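Local coordinates for protein separin (Saccharomyces cerevisiae, PDB 5U1T) that cleaves the cohesin subunit MCD1/SCC1 at the onset of anaphase as a caspase-like cysteine protease, and is held inactive by securin for most of the cell cycle, at residues F743-A747 with D762-A766; V756-V760 with F1083-L1087; R785-K790 with L826-I831; F796-I800 with Y815-L819. All coordinates share one frame. Numbering follows the deposited sequence.

Contact 1 of 4, residues F743-A747 with D762-A766; sequences FNESA and DCRKA
Two consecutive antiparallel helices of the helical region, 729-752 and 756-775, pack as a tight helical hairpin, and this contact lies between one and two turns from the short connection between them. Both segments are regular alpha helix; their local axes approach to 7.9 Å at 160° between N-to-C directions, a signed crossing angle of -160°. The closest register pairs F743 with D762, 5.3 Å between their CA atoms. The short spacing is consistent with the small residues here. A747 CB lies 3.7 Å from C763 SG, and A766 CB sits 4.0 Å from F743 CB and 3.5 Å from N744 OD1; N744 ND2 donates a hydrogen bond to S791 O, in helix 782-805. F743, with chi1 near -75° (m), lays its ring against the extended side chain of K765 (m, then t throughout), whose CD stands 4.0 Å from the ring centroid and 18° off the normal, a CH-pi contact over one face. F1098 touches both residues from a loop. The polar link is a hydrogen bond from S746 OG (chi1 t) to D762 OD2, 3.0 Å long, with D762 in the m rotamer; N750 adds a weak hydrogen bond to the same oxygen. The chemistry is thus mixed: small side chains are compatible with the close approach, while the S746-D762 bond gives a buried carboxylate a partner inside the interface.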
# COMPACT_ATOMS: atom_id res chain seq x y z
N PHE A 743 4.46 0.66 10.56
CA PHE A 743 3.68 -0.10 11.54
C PHE A 743 3.30 -1.52 11.09
O PHE A 743 3.17 -2.41 11.91
CB PHE A 743 2.40 0.66 11.93
CG PHE A 743 2.65 1.82 12.84
CD1 PHE A 743 3.44 1.67 13.97
CD2 PHE A 743 2.12 3.07 12.56
CE1 PHE A 743 3.69 2.75 14.81
CE2 PHE A 743 2.37 4.16 13.39
CZ PHE A 743 3.16 4.00 14.53
N ASN A 744 3.12 -1.71 9.79
CA ASN A 744 2.82 -3.02 9.23
C ASN A 744 4.00 -3.97 9.37
O ASN A 744 3.83 -5.14 9.70
CB ASN A 744 2.42 -2.90 7.76
CG ASN A 744 0.93 -3.00 7.55
OD1 ASN A 744 0.18 -3.37 8.46
ND2 ASN A 744 0.47 -2.69 6.35
N GLU A 745 5.21 -3.48 9.10
CA GLU A 745 6.37 -4.35 9.19
C GLU A 745 6.79 -4.53 10.64
O GLU A 745 7.36 -5.56 11.01
CB GLU A 745 7.53 -3.80 8.36
CG GLU A 745 7.37 -4.18 6.92
CD GLU A 745 7.96 -5.53 6.61
OE1 GLU A 745 7.29 -6.35 5.96
OE2 GLU A 745 9.11 -5.76 7.00
N SER A 746 6.49 -3.52 11.44
CA SER A 746 6.79 -3.60 12.85
C SER A 746 5.95 -4.69 13.53
O SER A 746 6.41 -5.35 14.47
CB SER A 746 6.56 -2.26 13.52
OG SER A 746 7.10 -2.30 14.82
N ALA A 747 4.73 -4.87 13.04
CA ALA A 747 3.90 -5.98 13.48
C ALA A 747 4.59 -7.32 13.16
O ALA A 747 4.67 -8.20 14.02
CB ALA A 747 2.52 -5.93 12.83
N ASP A 762 0.40 -2.60 16.87
CA ASP A 762 0.99 -2.02 15.68
C ASP A 762 0.03 -2.12 14.50
O ASP A 762 -0.39 -1.10 13.94
CB ASP A 762 2.31 -2.71 15.33
CG ASP A 762 3.44 -2.27 16.24
OD1 ASP A 762 3.25 -1.32 17.04
OD2 ASP A 762 4.53 -2.88 16.15
N CYS A 763 -0.29 -3.36 14.14
CA CYS A 763 -1.30 -3.67 13.14
C CYS A 763 -2.53 -2.78 13.19
O CYS A 763 -3.06 -2.39 12.15
CB CYS A 763 -1.76 -5.12 13.31
SG CYS A 763 -1.10 -6.22 12.10
N ARG A 764 -2.99 -2.48 14.39
CA ARG A 764 -4.22 -1.70 14.55
C ARG A 764 -3.97 -0.21 14.29
O ARG A 764 -4.86 0.49 13.84
CB ARG A 764 -4.81 -1.92 15.95
CG ARG A 764 -5.24 -3.38 16.21
CD ARG A 764 -6.59 -3.71 15.60
NE ARG A 764 -7.58 -2.73 16.03
CZ ARG A 764 -7.99 -1.71 15.28
NH1 ARG A 764 -8.87 -0.85 15.77
NH2 ARG A 764 -7.53 -1.56 14.04
N LYS A 765 -2.76 0.26 14.59
CA LYS A 765 -2.38 1.61 14.22
C LYS A 765 -2.35 1.74 12.71
O LYS A 765 -2.82 2.73 12.14
CB LYS A 765 -1.02 1.97 14.80
CG LYS A 765 -0.97 2.03 16.29
CD LYS A 765 0.44 2.33 16.73
CE LYS A 765 0.56 2.27 18.23
NZ LYS A 765 1.96 2.40 18.67
N ALA A 766 -1.78 0.73 12.06
CA ALA A 766 -1.68 0.70 10.61
C ALA A 766 -3.06 0.81 10.00
O ALA A 766 -3.27 1.54 9.04
CB ALA A 766 -0.99 -0.56 10.15

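Contact 2 of 4, residues V756-V760 with F1083-L1087; sequences VISAV and FDKVL
Sequence-distant helices can meet through aliphatic and aromatic side chains alone, as the first turn of helix 756-775 does with helix 1075-1088. Both segments are helical, their short axes 11.2 Å apart at closest approach and 44° between N-to-C directions (signed angle -44°); the nearest CA atoms are those of I757 and L1087, 6.8 Å apart. F1083 comes first. Its CA-to-CB bond points sideways, but with chi1 near -91° its ring reaches across, placing CE1 3.7 Å from V756 CB and CD1 4.3 Å from I757 CD1, which meets the ring at its edge. One turn later V1086, chi1 t, directs CG1 to within 3.6 Å of I757 CD1. L1087, in the mt rotamer, ends the segment: its CD2 lies 3.6 Å from I757 CD1 and 4.0 Å from V760 CG2. I757, mm, therefore supplies the methyl on which all three residues converge, while V756 and V760, both t, flank it one turn apart. I802 of helix 782-805 touches both valines, and I806 extends the apolar cluster beside V756 and F1083. The result is an inclined helix-helix packing through interdigitating apolar side chains, joining the 729-752/756-775 hairpin to a helix over 300 residues further along the chain.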
# COMPACT_ATOMS: atom_id res chain seq x y z
N VAL A 756 3.30 -10.87 20.78
CA VAL A 756 1.98 -10.94 20.20
C VAL A 756 1.20 -9.67 20.45
O VAL A 756 0.61 -9.13 19.53
CB VAL A 756 1.20 -12.14 20.75
CG1 VAL A 756 -0.24 -12.11 20.28
CG2 VAL A 756 1.88 -13.41 20.30
N ILE A 757 1.23 -9.18 21.69
CA ILE A 757 0.41 -8.02 22.05
C ILE A 757 0.78 -6.78 21.25
O ILE A 757 -0.05 -6.22 20.53
CB ILE A 757 0.53 -7.67 23.54
CG1 ILE A 757 0.15 -8.87 24.41
CG2 ILE A 757 -0.32 -6.43 23.86
CD1 ILE A 757 -1.22 -9.41 24.10
N SER A 758 2.03 -6.36 21.36
CA SER A 758 2.46 -5.15 20.70
C SER A 758 2.35 -5.31 19.17
O SER A 758 2.05 -4.35 18.47
CB SER A 758 3.88 -4.77 21.15
OG SER A 758 4.83 -5.70 20.67
N ALA A 759 2.55 -6.51 18.64
CA ALA A 759 2.30 -6.73 17.21
C ALA A 759 0.84 -6.47 16.85
O ALA A 759 0.54 -5.93 15.79
CB ALA A 759 2.70 -8.13 16.80
N VAL A 760 -0.08 -6.87 17.73
CA VAL A 760 -1.50 -6.62 17.51
C VAL A 760 -1.75 -5.11 17.51
O VAL A 760 -2.47 -4.61 16.66
CB VAL A 760 -2.40 -7.29 18.58
CG1 VAL A 760 -3.82 -6.76 18.48
CG2 VAL A 760 -2.39 -8.78 18.40
N PHE A 1083 -3.89 -15.15 26.63
CA PHE A 1083 -3.88 -14.22 25.50
C PHE A 1083 -5.25 -13.59 25.34
O PHE A 1083 -5.36 -12.39 25.11
CB PHE A 1083 -3.44 -14.91 24.21
CG PHE A 1083 -1.96 -14.86 23.98
CD1 PHE A 1083 -1.28 -13.66 24.14
CD2 PHE A 1083 -1.26 -15.99 23.64
CE1 PHE A 1083 0.09 -13.60 23.94
CE2 PHE A 1083 0.10 -15.93 23.43
CZ PHE A 1083 0.78 -14.73 23.59
N ASP A 1084 -6.28 -14.42 25.48
CA ASP A 1084 -7.65 -13.94 25.40
C ASP A 1084 -7.89 -12.87 26.45
O ASP A 1084 -8.41 -11.80 26.12
CB ASP A 1084 -8.64 -15.08 25.60
CG ASP A 1084 -10.07 -14.64 25.38
OD1 ASP A 1084 -10.66 -14.02 26.28
OD2 ASP A 1084 -10.60 -14.88 24.28
N LYS A 1085 -7.52 -13.16 27.69
CA LYS A 1085 -7.72 -12.21 28.79
C LYS A 1085 -6.95 -10.91 28.54
O LYS A 1085 -7.54 -9.82 28.54
CB LYS A 1085 -7.32 -12.85 30.12
CG LYS A 1085 -7.48 -11.97 31.35
CD LYS A 1085 -8.92 -11.81 31.80
CE LYS A 1085 -8.98 -11.04 33.13
NZ LYS A 1085 -10.36 -10.75 33.63
N VAL A 1086 -5.64 -11.01 28.29
CA VAL A 1086 -4.80 -9.82 28.12
C VAL A 1086 -5.25 -8.93 26.95
O VAL A 1086 -5.44 -7.72 27.13
CB VAL A 1086 -3.33 -10.21 27.90
CG1 VAL A 1086 -2.53 -9.00 27.46
CG2 VAL A 1086 -2.75 -10.80 29.18
N LEU A 1087 -5.43 -9.53 25.78
CA LEU A 1087 -5.85 -8.80 24.59
C LEU A 1087 -7.20 -8.11 24.76
O LEU A 1087 -7.53 -7.18 24.02
CB LEU A 1087 -5.90 -9.74 23.38
CG LEU A 1087 -4.56 -9.93 22.65
CD1 LEU A 1087 -4.69 -10.97 21.55
CD2 LEU A 1087 -4.05 -8.62 22.06

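Contact 3 of 4, residues R785-K790 with L826-I831; sequences RLALLK and LEEPII
Helix 782-805 meets the start of helix 829-845 and the turn leading into it, so half of this contact is helix against loop. Residues R785-K790 are regular helix; L826-E828 are extended or turn-like, E828 holds the N-cap position, and the helix begins at P829. K790 and I831 have the nearest CA atoms, 7.4 Å apart. The apolar interactions centre on L789, whose CA-to-CB bond points toward the opposing segment and whose rotamer is mt: CD2 packs 3.6 Å from L826 CD2, CD1 lies 3.7 Å from E828 CG, and CB stands 4.3 Å from I831 CG1. I831, in the mm rotamer, also brings CD1 to 4.1 Å from K790 CD, so the lysine's aliphatic part extends the cover. F617 of helix 602-617 packs on L786, K790, I830 and I831. The charged interaction is looser. R785 NH1 and E828 OE2, 3.5 Å apart, form a salt bridge with a weak hydrogen bond at the guanidinium edge, the carboxylate oxygen being less surely placed; R785 is bound more firmly by Q782, and NH2 bonds to the securin backbone. L789 thus packs against the turn joining helices 809-825 and 829-845, so helix 782-805 meets the end of the next helical hairpin in separase's securin-binding helical region.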
# COMPACT_ATOMS: atom_id res chain seq x y z
N ARG A 785 -3.10 4.75 -4.45
CA ARG A 785 -4.21 3.84 -4.26
C ARG A 785 -3.69 2.41 -4.21
O ARG A 785 -4.14 1.59 -3.41
CB ARG A 785 -5.26 4.01 -5.35
CG ARG A 785 -6.48 3.14 -5.15
CD ARG A 785 -7.46 3.32 -6.25
NE ARG A 785 -6.93 2.93 -7.55
CZ ARG A 785 -7.15 1.75 -8.12
NH1 ARG A 785 -6.62 1.49 -9.31
NH2 ARG A 785 -7.90 0.84 -7.53
N LEU A 786 -2.71 2.12 -5.06
CA LEU A 786 -2.12 0.80 -5.12
C LEU A 786 -1.30 0.57 -3.87
O LEU A 786 -1.30 -0.53 -3.33
CB LEU A 786 -1.25 0.63 -6.38
CG LEU A 786 -1.93 0.80 -7.73
CD1 LEU A 786 -0.91 0.73 -8.86
CD2 LEU A 786 -3.06 -0.20 -7.94
N ALA A 787 -0.61 1.60 -3.41
CA ALA A 787 0.20 1.51 -2.20
C ALA A 787 -0.67 1.07 -1.03
O ALA A 787 -0.33 0.15 -0.30
CB ALA A 787 0.86 2.83 -1.88
N LEU A 788 -1.81 1.74 -0.91
CA LEU A 788 -2.78 1.53 0.15
C LEU A 788 -3.48 0.18 0.03
O LEU A 788 -3.89 -0.39 1.03
CB LEU A 788 -3.81 2.65 0.11
CG LEU A 788 -4.85 2.62 1.21
CD1 LEU A 788 -4.14 2.67 2.54
CD2 LEU A 788 -5.76 3.82 1.03
N LEU A 789 -3.63 -0.32 -1.19
CA LEU A 789 -4.19 -1.64 -1.40
C LEU A 789 -3.24 -2.70 -0.86
O LEU A 789 -3.65 -3.59 -0.12
CB LEU A 789 -4.46 -1.87 -2.89
CG LEU A 789 -5.79 -1.29 -3.35
CD1 LEU A 789 -5.98 -1.49 -4.84
CD2 LEU A 789 -6.94 -1.93 -2.57
N LYS A 790 -1.97 -2.58 -1.22
CA LYS A 790 -0.95 -3.51 -0.77
C LYS A 790 -0.87 -3.47 0.76
O LYS A 790 -0.82 -4.50 1.42
CB LYS A 790 0.40 -3.18 -1.41
CG LYS A 790 0.64 -3.86 -2.76
CD LYS A 790 0.67 -5.42 -2.62
CE LYS A 790 1.06 -6.18 -3.94
NZ LYS A 790 1.03 -7.69 -3.80
N LEU A 826 -13.77 -5.04 -4.54
CA LEU A 826 -12.55 -4.66 -5.21
C LEU A 826 -12.47 -5.24 -6.60
O LEU A 826 -13.23 -6.12 -6.95
CB LEU A 826 -11.38 -5.21 -4.44
CG LEU A 826 -10.13 -4.65 -5.02
CD1 LEU A 826 -10.57 -3.31 -5.53
CD2 LEU A 826 -9.14 -4.49 -3.89
N GLU A 827 -11.52 -4.74 -7.39
CA GLU A 827 -11.34 -5.26 -8.71
C GLU A 827 -9.90 -5.55 -9.10
O GLU A 827 -9.69 -6.14 -10.12
CB GLU A 827 -12.00 -4.35 -9.74
CG GLU A 827 -13.44 -4.71 -10.08
CD GLU A 827 -13.90 -4.21 -11.45
OE1 GLU A 827 -13.58 -4.84 -12.47
OE2 GLU A 827 -14.62 -3.20 -11.50
N GLU A 828 -8.90 -5.17 -8.31
CA GLU A 828 -7.51 -5.46 -8.70
C GLU A 828 -7.20 -6.94 -8.56
O GLU A 828 -7.16 -7.46 -7.48
CB GLU A 828 -6.52 -4.61 -7.92
CG GLU A 828 -6.75 -3.11 -8.04
CD GLU A 828 -6.66 -2.59 -9.44
OE1 GLU A 828 -5.72 -2.95 -10.15
OE2 GLU A 828 -7.52 -1.82 -9.85
N PRO A 829 -6.91 -7.59 -9.66
CA PRO A 829 -6.74 -9.05 -9.69
C PRO A 829 -5.64 -9.58 -8.77
O PRO A 829 -5.84 -10.60 -8.11
CB PRO A 829 -6.41 -9.33 -11.16
CG PRO A 829 -7.11 -8.24 -11.88
CD PRO A 829 -6.91 -7.02 -11.02
N ILE A 830 -4.50 -8.91 -8.69
CA ILE A 830 -3.45 -9.39 -7.82
C ILE A 830 -3.84 -9.30 -6.37
O ILE A 830 -3.36 -10.04 -5.56
CB ILE A 830 -2.16 -8.62 -8.03
CG1 ILE A 830 -1.03 -9.26 -7.25
CG2 ILE A 830 -2.31 -7.21 -7.56
CD1 ILE A 830 -0.56 -10.54 -7.83
N ILE A 831 -4.70 -8.37 -6.05
CA ILE A 831 -5.13 -8.25 -4.67
C ILE A 831 -6.24 -9.25 -4.38
O ILE A 831 -6.22 -9.93 -3.36
CB ILE A 831 -5.62 -6.83 -4.34
CG1 ILE A 831 -4.50 -5.82 -4.59
CG2 ILE A 831 -6.04 -6.76 -2.89
CD1 ILE A 831 -3.31 -5.96 -3.65

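Contact 4 of 4, residues F796-I800 with Y815-L819; sequences FFQLI and YSKEL
The two segments are regular helices running almost antiparallel, with local axes 10.0 Å apart at closest approach, 165° between N-to-C directions and a signed crossing angle of -165°. Two CA pairs set the register: F796 with L819, 6.7 Å, and I800 with Y815, 6.5 Å, so one full turn on each helix faces its counterpart in reverse order. Large side chains fill the gap. F796, chi1 m, enters between Y815, E818 and L819: CE1 lies 3.7 Å from E818 CB and 4.1 Å from Y815 CD1, while CD1 is 3.9 Å from L819 CB. At the other end I800, in the mt rotamer, puts CG1 3.6 Å from Y815 CB and CD1 3.7 Å from S816 N. Y815, chi1 m, turns one ring face to L799, whose CD1 stands 4.2 Å from the ring centroid and 23° off the normal, a CH-pi contact. F797 offers its ring edge instead, with CE1 4.1 Å from L819 CD2. The polar ends look elsewhere: Y815 OH bonds to an acidic side chain of securin, and E818 forms a salt bridge with R821 and also bonds to an aromatic side chain of securin. Helices 782-805 and 809-825 are thus a hairpin between neighbours: helix 756-775 meets F796, L799 and Y815, whereas helix 829-845 packs on F797, I800, S816 and L819, stacking F838 against F797.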
# COMPACT_ATOMS: atom_id res chain seq x y z
N PHE A 796 -4.58 -6.93 7.18
CA PHE A 796 -5.51 -8.04 7.45
C PHE A 796 -4.82 -9.42 7.52
O PHE A 796 -5.01 -10.15 8.48
CB PHE A 796 -6.63 -8.09 6.41
CG PHE A 796 -7.77 -7.16 6.71
CD1 PHE A 796 -8.72 -7.50 7.67
CD2 PHE A 796 -7.88 -5.93 6.05
CE1 PHE A 796 -9.77 -6.64 7.97
CE2 PHE A 796 -8.92 -5.07 6.35
CZ PHE A 796 -9.88 -5.42 7.31
N PHE A 797 -4.02 -9.76 6.51
CA PHE A 797 -3.17 -10.93 6.57
C PHE A 797 -2.41 -11.01 7.91
O PHE A 797 -2.47 -12.01 8.62
CB PHE A 797 -2.17 -10.94 5.40
CG PHE A 797 -2.81 -10.94 4.03
CD1 PHE A 797 -4.16 -11.22 3.86
CD2 PHE A 797 -2.04 -10.64 2.91
CE1 PHE A 797 -4.73 -11.21 2.57
CE2 PHE A 797 -2.60 -10.63 1.63
CZ PHE A 797 -3.94 -10.92 1.46
N GLN A 798 -1.73 -9.93 8.28
CA GLN A 798 -0.94 -9.94 9.49
C GLN A 798 -1.78 -10.18 10.75
O GLN A 798 -1.40 -10.99 11.59
CB GLN A 798 -0.17 -8.62 9.63
CG GLN A 798 1.11 -8.74 10.44
CD GLN A 798 1.89 -10.00 10.09
OE1 GLN A 798 2.43 -10.14 8.98
NE2 GLN A 798 1.92 -10.95 11.02
N LEU A 799 -2.90 -9.48 10.89
CA LEU A 799 -3.74 -9.60 12.07
C LEU A 799 -4.29 -11.02 12.20
O LEU A 799 -4.24 -11.61 13.29
CB LEU A 799 -4.89 -8.60 12.04
CG LEU A 799 -4.68 -7.24 12.70
CD1 LEU A 799 -5.74 -6.27 12.19
CD2 LEU A 799 -4.74 -7.31 14.20
N ILE A 800 -4.80 -11.55 11.09
CA ILE A 800 -5.29 -12.92 11.07
C ILE A 800 -4.18 -13.90 11.43
O ILE A 800 -4.36 -14.76 12.27
CB ILE A 800 -5.91 -13.27 9.71
CG1 ILE A 800 -7.12 -12.35 9.44
CG2 ILE A 800 -6.31 -14.72 9.68
CD1 ILE A 800 -7.87 -12.59 8.13
N TYR A 815 -12.03 -10.95 11.49
CA TYR A 815 -11.18 -10.30 10.52
C TYR A 815 -11.36 -10.89 9.14
O TYR A 815 -11.46 -10.16 8.16
CB TYR A 815 -9.74 -10.39 10.99
CG TYR A 815 -9.47 -9.37 12.05
CD1 TYR A 815 -9.78 -8.05 11.84
CD2 TYR A 815 -8.94 -9.73 13.28
CE1 TYR A 815 -9.55 -7.10 12.80
CE2 TYR A 815 -8.70 -8.77 14.26
CZ TYR A 815 -9.02 -7.46 14.01
OH TYR A 815 -8.80 -6.49 14.95
N SER A 816 -11.45 -12.21 9.08
CA SER A 816 -11.58 -12.89 7.80
C SER A 816 -12.88 -12.47 7.16
O SER A 816 -12.96 -12.28 5.94
CB SER A 816 -11.51 -14.42 7.96
OG SER A 816 -12.74 -14.98 8.38
N LYS A 817 -13.91 -12.28 7.98
CA LYS A 817 -15.16 -11.74 7.48
C LYS A 817 -15.04 -10.29 6.97
O LYS A 817 -15.59 -9.95 5.94
CB LYS A 817 -16.22 -11.84 8.56
CG LYS A 817 -16.81 -13.23 8.70
CD LYS A 817 -17.49 -13.42 10.04
CE LYS A 817 -17.89 -14.88 10.25
NZ LYS A 817 -18.60 -15.08 11.56
N GLU A 818 -14.31 -9.45 7.69
CA GLU A 818 -14.14 -8.08 7.24
C GLU A 818 -13.37 -8.07 5.93
O GLU A 818 -13.72 -7.34 5.01
CB GLU A 818 -13.42 -7.24 8.29
CG GLU A 818 -14.31 -6.78 9.42
CD GLU A 818 -15.41 -5.85 8.94
OE1 GLU A 818 -15.08 -4.81 8.31
OE2 GLU A 818 -16.61 -6.16 9.16
N LEU A 819 -12.34 -8.89 5.83
CA LEU A 819 -11.49 -8.89 4.64
C LEU A 819 -12.28 -9.39 3.45
O LEU A 819 -12.23 -8.80 2.37
CB LEU A 819 -10.25 -9.75 4.86
CG LEU A 819 -9.57 -10.39 3.64
CD1 LEU A 819 -9.00 -9.33 2.76
CD2 LEU A 819 -8.49 -11.33 4.10

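All four contacts are buried and lie away from the active site; contacts 1, 3 and 4 lie between helices of the 729-845 series, while contact 2 reaches helix 1075-1088. Contacts 1 and 4 illustrate one principle twice, each a hairpin of consecutive antiparallel helices, yet contact 1 is closer and has small residues and a hydrogen bond, whereas contact 4 is wider and filled by aromatic and aliphatic bulk. They touch directly, C763 SG lying 3.6 Å from Q798 CB. Contact 2 shares helix 756-775 with contact 1 but is wholly apolar. Contact 3 shares helix 782-805 with contact 4 and alone includes a salt bridge. Securin reaches residues of every contact.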